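Local coordinates for protein arylesterase (Agrobacterium tumefaciens, PDB 3DCI) that probably hydrolyses ester bonds as a member of the SGNH (GDSL-like) hydrolase family, and carries a bound zinc ion, at residues A95-C98 with H99-L102; G110-D113 with I114-V117; M129-L132 with A133-E137; T138-Y141 with K142-A146. All coordinates share one frame; numbering follows the deposited sequence.

Contact 1. Residues A95-C98 with H99-L102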
loop_
_atom_site.group_PDB
_atom_site.type_symbol
_atom_site.label_atom_id
_atom_site.label_comp_id
_atom_site.label_asym_id
_atom_site.label_seq_id
_atom_site.Cartn_x
_atom_site.Cartn_y
_atom_site.Cartn_z
ATOM N N ALA A 95 -1.830 17.335 -4.253
ATOM C CA ALA A 95 -2.085 18.765 -4.175
ATOM C C ALA A 95 -1.222 19.558 -5.145
ATOM O O ALA A 95 -1.696 20.540 -5.760
ATOM C CB ALA A 95 -1.887 19.286 -2.715
ATOM N N LEU A 96 0.054 19.218 -5.203
ATOM C CA LEU A 96 0.978 19.887 -6.129
ATOM C C LEU A 96 0.537 19.657 -7.569
ATOM O O LEU A 96 0.493 20.579 -8.344
ATOM C CB LEU A 96 2.403 19.439 -5.930
ATOM C CG LEU A 96 3.082 19.811 -4.601
ATOM C CD1 LEU A 96 4.413 19.080 -4.498
ATOM C CD2 LEU A 96 3.263 21.309 -4.429
ATOM N N SER A 97 0.142 18.446 -7.913
ATOM C CA SER A 97 -0.300 18.196 -9.281
ATOM C C SER A 97 -1.632 18.901 -9.604
ATOM O O SER A 97 -1.820 19.415 -10.697
ATOM C CB SER A 97 -0.442 16.713 -9.530
ATOM O OG SER A 97 -0.997 16.461 -10.813
ATOM N N CYS A 98 -2.553 18.918 -8.655
ATOM C CA CYS A 98 -3.858 19.505 -8.897
ATOM C C CYS A 98 -3.774 21.023 -9.081
ATOM O O CYS A 98 -4.584 21.615 -9.803
ATOM C CB CYS A 98 -4.810 19.206 -7.755
ATOM S SG CYS A 98 -5.496 17.537 -7.837
ATOM N N HIS A 99 -2.819 21.641 -8.404
ATOM C CA HIS A 99 -2.820 23.099 -8.311
ATOM C C HIS A 99 -1.627 23.774 -8.956
ATOM O O HIS A 99 -1.620 24.982 -9.089
ATOM C CB HIS A 99 -2.968 23.521 -6.854
ATOM C CG HIS A 99 -4.229 23.021 -6.233
ATOM N ND1 HIS A 99 -5.473 23.406 -6.687
ATOM C CD2 HIS A 99 -4.448 22.102 -5.262
ATOM C CE1 HIS A 99 -6.403 22.767 -5.999
ATOM N NE2 HIS A 99 -5.809 21.967 -5.134
HETATM N N MSE A 100 -0.629 23.013 -9.365
HETATM C CA MSE A 100 0.457 23.588 -10.157
HETATM C C MSE A 100 -0.058 24.277 -11.424
HETATM O O MSE A 100 -1.063 23.860 -11.987
HETATM C CB MSE A 100 1.461 22.518 -10.562
HETATM C CG MSE A 100 0.931 21.479 -11.533
HETATM SE SE MSE A 100 2.242 20.071 -11.764
HETATM C CE MSE A 100 1.294 18.905 -12.997
ATOM N N PRO A 101 0.640 25.316 -11.891
ATOM C CA PRO A 101 1.798 25.943 -11.271
ATOM C C PRO A 101 1.466 26.793 -10.029
ATOM O O PRO A 101 0.494 27.545 -10.002
ATOM C CB PRO A 101 2.385 26.792 -12.402
ATOM C CG PRO A 101 1.212 27.214 -13.204
ATOM C CD PRO A 101 0.329 25.930 -13.197
ATOM N N LEU A 102 2.303 26.660 -9.014
ATOM C CA LEU A 102 2.114 27.306 -7.726
ATOM C C LEU A 102 3.292 28.251 -7.472
ATOM O O LEU A 102 4.439 27.930 -7.776
ATOM C CB LEU A 102 2.076 26.254 -6.640
ATOM C CG LEU A 102 0.761 25.509 -6.474
ATOM C CD1 LEU A 102 1.039 24.199 -5.744
ATOM C CD2 LEU A 102 -0.273 26.425 -5.758
#
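The carbonyl oxygen of Leu96 is gripped twice at the end of helix 88-99. Met100 N supplies the sounder bond, 2.9 Å to Leu96 O, while His99 N makes only a weak one to it and is shared with Ala95 O, again weakly, at 3.1 Å. Met100 is where the chain leaves helical angles, and with CG set between its own backbone N and carbonyl carbon (chi1 67°) its side chain folds back along the last turn. Met100 CG then lies 3.3 Å from Leu96 O, and the extended selenomethionine runs on past Ser97. On another side of the helix end, Cys98 CB sits over the face of the His99 imidazole, a CH-pi contact 4.0 Å from the ring centroid. That ring also stacks on His66, and its NE2 bonds to Glu68 and, weakly, to Glu68 of the second subunit. Past the cis peptide before Pro101, Leu102 turns back across Leu96 at about a right angle, Leu102 CD1 to Leu96 CD2 3.9 Å, and packs on strand 24-30. Helix exit and cis-proline bend belong to the return leg of a beta-alpha-beta crossover, from strand 63-69 to strand 104-108 of a flavodoxin-like fold.

Contact 2. Residues G110-D113 with I114-V117. With ACY (acetic acid), chain M.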
loop_
_atom_site.group_PDB
_atom_site.type_symbol
_atom_site.label_atom_id
_atom_site.label_comp_id
_atom_site.label_asym_id
_atom_site.label_seq_id
_atom_site.Cartn_x
_atom_site.Cartn_y
_atom_site.Cartn_z
ATOM N N GLY A 110 2.441 19.018 12.135
ATOM C CA GLY A 110 3.289 18.573 13.259
ATOM C C GLY A 110 2.497 18.161 14.485
ATOM O O GLY A 110 2.959 17.326 15.282
ATOM N N THR A 111 1.326 18.783 14.661
ATOM C CA THR A 111 0.433 18.494 15.786
ATOM C C THR A 111 0.043 17.017 15.890
ATOM O O THR A 111 -0.094 16.492 16.978
ATOM C CB THR A 111 -0.834 19.385 15.683
ATOM O OG1 THR A 111 -0.430 20.773 15.658
ATOM C CG2 THR A 111 -1.792 19.134 16.848
ATOM N N ASN A 112 -0.162 16.359 14.759
ATOM C CA ASN A 112 -0.481 14.927 14.745
ATOM C C ASN A 112 0.739 14.023 14.775
ATOM O O ASN A 112 0.643 12.896 15.227
ATOM C CB ASN A 112 -1.359 14.601 13.556
ATOM C CG ASN A 112 -2.668 15.307 13.642
ATOM O OD1 ASN A 112 -3.287 15.346 14.702
ATOM N ND2 ASN A 112 -3.070 15.923 12.567
ATOM N N ASP A 113 1.877 14.543 14.327
ATOM C CA ASP A 113 3.140 13.791 14.336
ATOM C C ASP A 113 3.656 13.568 15.738
ATOM O O ASP A 113 4.466 12.664 15.964
ATOM C CB ASP A 113 4.217 14.528 13.532
ATOM C CG ASP A 113 3.782 14.807 12.087
ATOM O OD1 ASP A 113 2.825 15.586 11.877
ATOM O OD2 ASP A 113 4.438 14.303 11.170
ATOM N N ILE A 114 3.188 14.394 16.678
ATOM C CA ILE A 114 3.564 14.246 18.085
ATOM C C ILE A 114 2.540 13.411 18.877
ATOM O O ILE A 114 2.684 13.259 20.087
ATOM C CB ILE A 114 3.862 15.624 18.766
ATOM C CG1 ILE A 114 2.603 16.514 18.823
ATOM C CG2 ILE A 114 4.996 16.356 18.019
ATOM C CD1 ILE A 114 2.741 17.747 19.729
ATOM N N LYS A 115 1.520 12.867 18.211
ATOM C CA LYS A 115 0.668 11.855 18.832
ATOM C C LYS A 115 1.558 10.658 19.225
ATOM O O LYS A 115 2.546 10.368 18.549
ATOM C CB LYS A 115 -0.434 11.348 17.893
ATOM C CG LYS A 115 -1.590 12.297 17.532
ATOM C CD LYS A 115 -2.574 11.584 16.564
ATOM C CE LYS A 115 -3.781 12.454 16.201
ATOM N NZ LYS A 115 -4.721 11.903 15.133
ATOM N N PRO A 116 1.191 9.940 20.298
ATOM C CA PRO A 116 1.957 8.753 20.676
ATOM C C PRO A 116 2.168 7.744 19.555
ATOM O O PRO A 116 3.241 7.159 19.468
ATOM C CB PRO A 116 1.099 8.103 21.782
ATOM C CG PRO A 116 0.348 9.254 22.395
ATOM C CD PRO A 116 0.072 10.197 21.222
ATOM N N VAL A 117 1.152 7.521 18.716
ATOM C CA VAL A 117 1.241 6.478 17.680
ATOM C C VAL A 117 2.410 6.746 16.716
ATOM O O VAL A 117 3.005 5.806 16.188
ATOM C CB VAL A 117 -0.078 6.309 16.895
ATOM C CG1 VAL A 117 -0.398 7.573 16.042
ATOM C CG2 VAL A 117 -0.016 5.055 16.037
HETATM C C ACY M . -5.745 17.733 13.827
HETATM O O ACY M . -5.681 17.475 12.624
HETATM O OXT ACY M . -6.648 17.263 14.546
HETATM C CH3 ACY M . -4.711 18.630 14.480
#
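Asn112 and Lys115 both carry CG anti to their carbonyl carbons (chi1 -63° and -70°), which sets the two side chains alongside one another and pointing the same way. The extended lysine runs past the amide, its CE 3.3 Å from Asn112 OD1. That oxygen accepts a hydrogen bond from Arg170 NH2. On the backbone of the same pair, a hydrogen bond from Lys115 N to Asn112 O, 3.1 Å, closes a type I turn, and the lysine CB and CG lie close to the same oxygen.

The amide nitrogen of Asn112 is used in two directions, one toward Arg73 O and one toward a bound acetic acid, probably from the crystallisation liquor. The bond from Asn112 ND2 to the acetic acid O is 3.0 Å long and almost perfectly straight at 178°. Gly72 N, Ser32 N and His209 NE2 also bond this molecule, so it is consistent with an occupant of the oxyanion hole. Gly110 to Asp113 match the Gly-x-Asn-Asp block of SGNH hydrolases, whose asparagine is an oxyanion-hole donor in the family. Ser32, His209 and Asp206 have charge-relay geometry and are probably the catalytic triad; the side chain of Asn112 lies near them without touching.

Ile114 packs against the backbone of the preceding residues: its CG1 is 3.3 Å from Thr111 O, which also accepts a bond from Arg170 NE, and Ile114 N bonds weakly to Gly110 O. Gly110 has backbone angles at which a CB would press on the preceding carbonyl oxygen. Thr111 CG2 meets the acetic acid CH3 at 3.8 Å, and Asp113 OD2 is hydrogen-bonded to Thr75 OG1.

Contact 3. Residues M129-L132 with A133-E137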
loop_
_atom_site.group_PDB
_atom_site.type_symbol
_atom_site.label_atom_id
_atom_site.label_comp_id
_atom_site.label_asym_id
_atom_site.label_seq_id
_atom_site.Cartn_x
_atom_site.Cartn_y
_atom_site.Cartn_z
HETATM N N MSE A 129 8.770 17.064 7.959
HETATM C CA MSE A 129 8.798 18.367 7.308
HETATM C C MSE A 129 9.942 18.489 6.309
HETATM O O MSE A 129 9.777 19.124 5.262
HETATM C CB MSE A 129 8.879 19.482 8.334
HETATM C CG MSE A 129 8.659 20.863 7.742
HETATM SE SE MSE A 129 6.876 21.145 6.932
HETATM C CE MSE A 129 5.800 21.358 8.521
ATOM N N ARG A 130 11.109 17.923 6.639
ATOM C CA ARG A 130 12.218 17.905 5.708
ATOM C C ARG A 130 11.814 17.106 4.457
ATOM O O ARG A 130 12.077 17.537 3.331
ATOM C CB ARG A 130 13.474 17.300 6.349
ATOM C CG ARG A 130 14.646 17.180 5.401
ATOM C CD ARG A 130 15.792 16.375 6.000
ATOM N NE ARG A 130 16.336 17.037 7.185
ATOM C CZ ARG A 130 17.264 17.994 7.152
ATOM N NH1 ARG A 130 17.794 18.394 6.003
ATOM N NH2 ARG A 130 17.685 18.535 8.284
ATOM N N ARG A 131 11.141 15.963 4.650
ATOM C CA ARG A 131 10.685 15.185 3.490
ATOM C C ARG A 131 9.694 15.999 2.618
ATOM O O ARG A 131 9.806 16.036 1.402
ATOM C CB ARG A 131 10.085 13.857 3.914
ATOM C CG ARG A 131 9.608 12.962 2.768
ATOM C CD ARG A 131 10.760 12.616 1.801
ATOM N NE ARG A 131 10.201 12.029 0.584
ATOM C CZ ARG A 131 10.783 12.071 -0.612
ATOM N NH1 ARG A 131 11.953 12.691 -0.799
ATOM N NH2 ARG A 131 10.180 11.483 -1.644
ATOM N N LEU A 132 8.763 16.704 3.238
ATOM C CA LEU A 132 7.818 17.517 2.445
ATOM C C LEU A 132 8.510 18.654 1.668
ATOM O O LEU A 132 8.171 18.947 0.496
ATOM C CB LEU A 132 6.736 18.079 3.361
ATOM C CG LEU A 132 5.860 17.069 4.120
ATOM C CD1 LEU A 132 4.775 17.764 4.925
ATOM C CD2 LEU A 132 5.228 16.077 3.159
ATOM N N ALA A 133 9.483 19.295 2.314
ATOM C CA ALA A 133 10.300 20.301 1.646
ATOM C C ALA A 133 10.974 19.720 0.394
ATOM O O ALA A 133 10.926 20.314 -0.680
ATOM C CB ALA A 133 11.327 20.903 2.616
ATOM N N GLN A 134 11.578 18.543 0.519
ATOM C CA GLN A 134 12.241 17.886 -0.618
ATOM C C GLN A 134 11.262 17.573 -1.734
ATOM O O GLN A 134 11.586 17.713 -2.922
ATOM C CB GLN A 134 12.885 16.579 -0.195
ATOM C CG GLN A 134 14.066 16.737 0.717
ATOM C CD GLN A 134 14.566 15.390 1.275
ATOM O OE1 GLN A 134 13.901 14.316 1.170
ATOM N NE2 GLN A 134 15.729 15.449 1.890
ATOM N N ILE A 135 10.069 17.131 -1.358
ATOM C CA ILE A 135 9.014 16.884 -2.338
ATOM C C ILE A 135 8.661 18.148 -3.120
ATOM O O ILE A 135 8.601 18.126 -4.352
ATOM C CB ILE A 135 7.748 16.298 -1.669
ATOM C CG1 ILE A 135 8.038 14.854 -1.225
ATOM C CG2 ILE A 135 6.522 16.366 -2.648
ATOM C CD1 ILE A 135 6.925 14.137 -0.419
ATOM N N VAL A 136 8.445 19.254 -2.409
ATOM C CA VAL A 136 8.104 20.525 -3.053
ATOM C C VAL A 136 9.234 20.936 -4.011
ATOM O O VAL A 136 8.965 21.348 -5.143
ATOM C CB VAL A 136 7.851 21.663 -2.010
ATOM C CG1 VAL A 136 7.785 23.026 -2.712
ATOM C CG2 VAL A 136 6.571 21.388 -1.117
ATOM N N GLU A 137 10.488 20.842 -3.539
ATOM C CA GLU A 137 11.672 21.230 -4.309
ATOM C C GLU A 137 11.842 20.433 -5.599
ATOM O O GLU A 137 12.208 20.976 -6.644
ATOM C CB GLU A 137 12.961 21.102 -3.471
ATOM C CG GLU A 137 13.083 22.085 -2.281
ATOM C CD GLU A 137 14.135 21.646 -1.206
ATOM O OE1 GLU A 137 14.868 20.644 -1.448
ATOM O OE2 GLU A 137 14.224 22.293 -0.117
HETATM O O HOH W 1 17.551 17.894 2.605
#
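Met129 to Glu137 form uninterrupted alpha-helix, and four i to i+4 bonds join the two halves, from Ala133 N to Met129 O through to Val136 N to Leu132 O, the last at 2.9 Å. All four are similar in length and fairly straight, as expected in the interior of a regular helix.

Along one side the polar chains of Arg130, Arg131 and Gln134 meet. Arg131 leaves the backbone extended and then bends at chi2 (59°), which brings its guanidinium back over the next turn. There NH1 donates to Gln134 OE1 at 3.2 Å with an angle of 161°, and the acceptor lies in the guanidinium plane, at its edge. The amide plane of Gln134 stands steeply to that group, 78° away. One guanidinium face rests on Ile135, whose CG1 is 3.8 Å above the plane and offset toward the rim, so a hydrocarbon branch and a carboxamide together fix the rotation of the group. Gln134 also uses its other end: NE2 donates to a water at 3.1 Å, which is linked weakly to Arg130 NH1. The firmer partner of Arg130 is Glu188, in a salt bridge from NH2.

Arg131 and Gln134 face the fifth subunit, packing on its Ile140. The apolar sides face the chain's own core. Leu132 and Ile135 pack on helix 88-99, Met129 and Ala133 lie against helix 178-189, and these last two also rest on strand 149-154, which places helix 122-138 against the sheet between its two neighbouring helices.

Contact 4. Residues T138-Y141 with K142-A146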
loop_
_atom_site.group_PDB
_atom_site.type_symbol
_atom_site.label_atom_id
_atom_site.label_comp_id
_atom_site.label_asym_id
_atom_site.label_seq_id
_atom_site.Cartn_x
_atom_site.Cartn_y
_atom_site.Cartn_z
ATOM N N THR A 138 11.597 19.133 -5.532
ATOM C CA THR A 138 12.005 18.240 -6.602
ATOM C C THR A 138 10.849 17.684 -7.440
ATOM O O THR A 138 11.094 16.939 -8.380
ATOM C CB THR A 138 12.807 17.074 -6.002
ATOM O OG1 THR A 138 11.948 16.337 -5.137
ATOM C CG2 THR A 138 13.984 17.610 -5.204
ATOM N N PHE A 139 9.604 18.062 -7.144
ATOM C CA PHE A 139 8.432 17.563 -7.894
ATOM C C PHE A 139 8.536 17.816 -9.402
ATOM O O PHE A 139 9.144 18.778 -9.810
ATOM C CB PHE A 139 7.174 18.218 -7.356
ATOM C CG PHE A 139 5.880 17.522 -7.730
ATOM C CD1 PHE A 139 5.469 16.398 -7.044
ATOM C CD2 PHE A 139 5.071 18.026 -8.729
ATOM C CE1 PHE A 139 4.284 15.775 -7.339
ATOM C CE2 PHE A 139 3.863 17.420 -9.039
ATOM C CZ PHE A 139 3.463 16.278 -8.339
ATOM N N ILE A 140 7.938 16.964 -10.221
ATOM C CA ILE A 140 7.932 17.181 -11.696
ATOM C C ILE A 140 6.762 18.100 -12.010
ATOM O O ILE A 140 5.624 17.647 -12.141
ATOM C CB ILE A 140 7.793 15.859 -12.512
ATOM C CG1 ILE A 140 8.885 14.859 -12.103
ATOM C CG2 ILE A 140 7.883 16.142 -14.045
ATOM C CD1 ILE A 140 10.325 15.320 -12.420
ATOM N N TYR A 141 7.049 19.391 -12.068
ATOM C CA TYR A 141 6.046 20.409 -12.342
ATOM C C TYR A 141 5.853 20.607 -13.857
ATOM O O TYR A 141 6.749 20.303 -14.665
ATOM C CB TYR A 141 6.434 21.736 -11.673
ATOM C CG TYR A 141 6.475 21.704 -10.140
ATOM C CD1 TYR A 141 5.314 21.645 -9.395
ATOM C CD2 TYR A 141 7.680 21.772 -9.452
ATOM C CE1 TYR A 141 5.347 21.637 -8.003
ATOM C CE2 TYR A 141 7.729 21.739 -8.077
ATOM C CZ TYR A 141 6.566 21.663 -7.354
ATOM O OH TYR A 141 6.612 21.634 -5.980
ATOM N N LYS A 142 4.664 21.073 -14.227
ATOM C CA LYS A 142 4.365 21.516 -15.588
ATOM C C LYS A 142 4.101 23.015 -15.513
ATOM O O LYS A 142 3.083 23.438 -14.933
ATOM C CB LYS A 142 3.143 20.784 -16.179
ATOM C CG LYS A 142 3.220 19.262 -16.189
ATOM C CD LYS A 142 1.903 18.707 -16.706
ATOM C CE LYS A 142 1.934 17.199 -16.841
ATOM N NZ LYS A 142 2.619 16.804 -18.097
ATOM N N PRO A 143 5.051 23.842 -16.017
ATOM C CA PRO A 143 6.357 23.488 -16.568
ATOM C C PRO A 143 7.374 23.206 -15.469
ATOM O O PRO A 143 7.143 23.557 -14.297
ATOM C CB PRO A 143 6.762 24.745 -17.325
ATOM C CG PRO A 143 6.156 25.851 -16.551
ATOM C CD PRO A 143 4.860 25.304 -15.988
ATOM N N ARG A 144 8.495 22.607 -15.852
ATOM C CA ARG A 144 9.502 22.189 -14.894
ATOM C C ARG A 144 10.071 23.347 -14.086
ATOM O O ARG A 144 10.476 23.153 -12.952
ATOM C CB ARG A 144 10.646 21.442 -15.596
ATOM C CG ARG A 144 10.277 20.080 -16.156
ATOM C CD ARG A 144 9.807 19.109 -15.078
ATOM N NE ARG A 144 10.905 18.799 -14.173
ATOM C CZ ARG A 144 11.802 17.842 -14.369
ATOM N NH1 ARG A 144 11.762 17.048 -15.448
ATOM N NH2 ARG A 144 12.764 17.677 -13.466
ATOM N N GLU A 145 10.066 24.531 -14.679
ATOM C CA GLU A 145 10.617 25.733 -14.077
ATOM C C GLU A 145 9.734 26.292 -12.950
ATOM O O GLU A 145 10.193 27.119 -12.162
ATOM C CB GLU A 145 10.816 26.816 -15.163
ATOM C CG GLU A 145 11.901 26.485 -16.213
ATOM C CD GLU A 145 11.494 25.423 -17.266
ATOM O OE1 GLU A 145 10.270 25.189 -17.458
ATOM O OE2 GLU A 145 12.425 24.842 -17.909
ATOM N N ALA A 146 8.479 25.854 -12.873
ATOM C CA ALA A 146 7.527 26.388 -11.880
ATOM C C ALA A 146 7.714 25.830 -10.459
ATOM O O ALA A 146 6.761 25.300 -9.880
ATOM C CB ALA A 146 6.074 26.122 -12.353
HETATM O O HOH W 2 12.770 18.756 -10.557
HETATM O O HOH W 3 10.168 20.577 -11.882
#
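Tyr141 is enclosed from both faces. Ala146 O stands 3.6 Å above one face of its ring, offset toward the rim, and on the opposite face Phe139 CB lies 3.5 Å from the plane. With CG anti to the carbonyl carbon (chi1 -64°) the ring is carried back toward the helix the chain has just left, and its hydroxyl is hydrogen-bonded to Val136 O, so the far end of the side chain is anchored too. Leu96 and Pro148 pack around it.

The carbonyl oxygen of Tyr141 lies against Arg144, receiving a CA-H...O contact from Arg144 CA at 3.3 Å, and Arg144 CD also comes close. These residues belong to the loop that takes the chain from helix 122-138 into strand 149-154, within a beta-alpha-beta unit of the flavodoxin-like fold. The loop contains a cis peptide before Pro143 and then a type I turn, closed by Ala146 N to Pro143 O at 3.0 Å.

Arg144 bends at chi2 and chi3 and curls over Ile140, whose CD1 lies over the centre of the guanidinium at 3.5 Å. One water in the guanidinium plane accepts from Arg144 NE at 3.0 Å and lies within bonding reach of Phe139 O and of Arg144 O, the latter 2.8 Å away. A second water joins Arg144 NH2 to Thr138 O, so solvent ties the guanidinium to the helix end. Arg144 NH1 forms a long, weak ion pair with Glu137 of the fifth subunit. Lys142 N, by contrast, is buried without a polar partner.

The four contacts follow in series along the chain and lie round one parallel sheet. Contact 1 ends helix 88-99 ahead of strand 104-108; contact 2 occupies the loop beyond that strand; contact 3 lies on helix 122-138, and contact 4 leads from it toward strand 149-154. Contacts 1, 3 and 4 form a connected group: Leu96 CD1 meets Ile135 CG2 at 3.9 Å, and Met100 SE lies 3.6 Å from Lys142 N. Contact 2 touches none of them; its centre is about 26 Å from that of contact 1 and about 31 Å from that of contact 4, but its nearest atoms come within about 5 Å of contact 3. The probable catalytic pocket is thus well separated from contacts 1 and 4, which touch the second subunit.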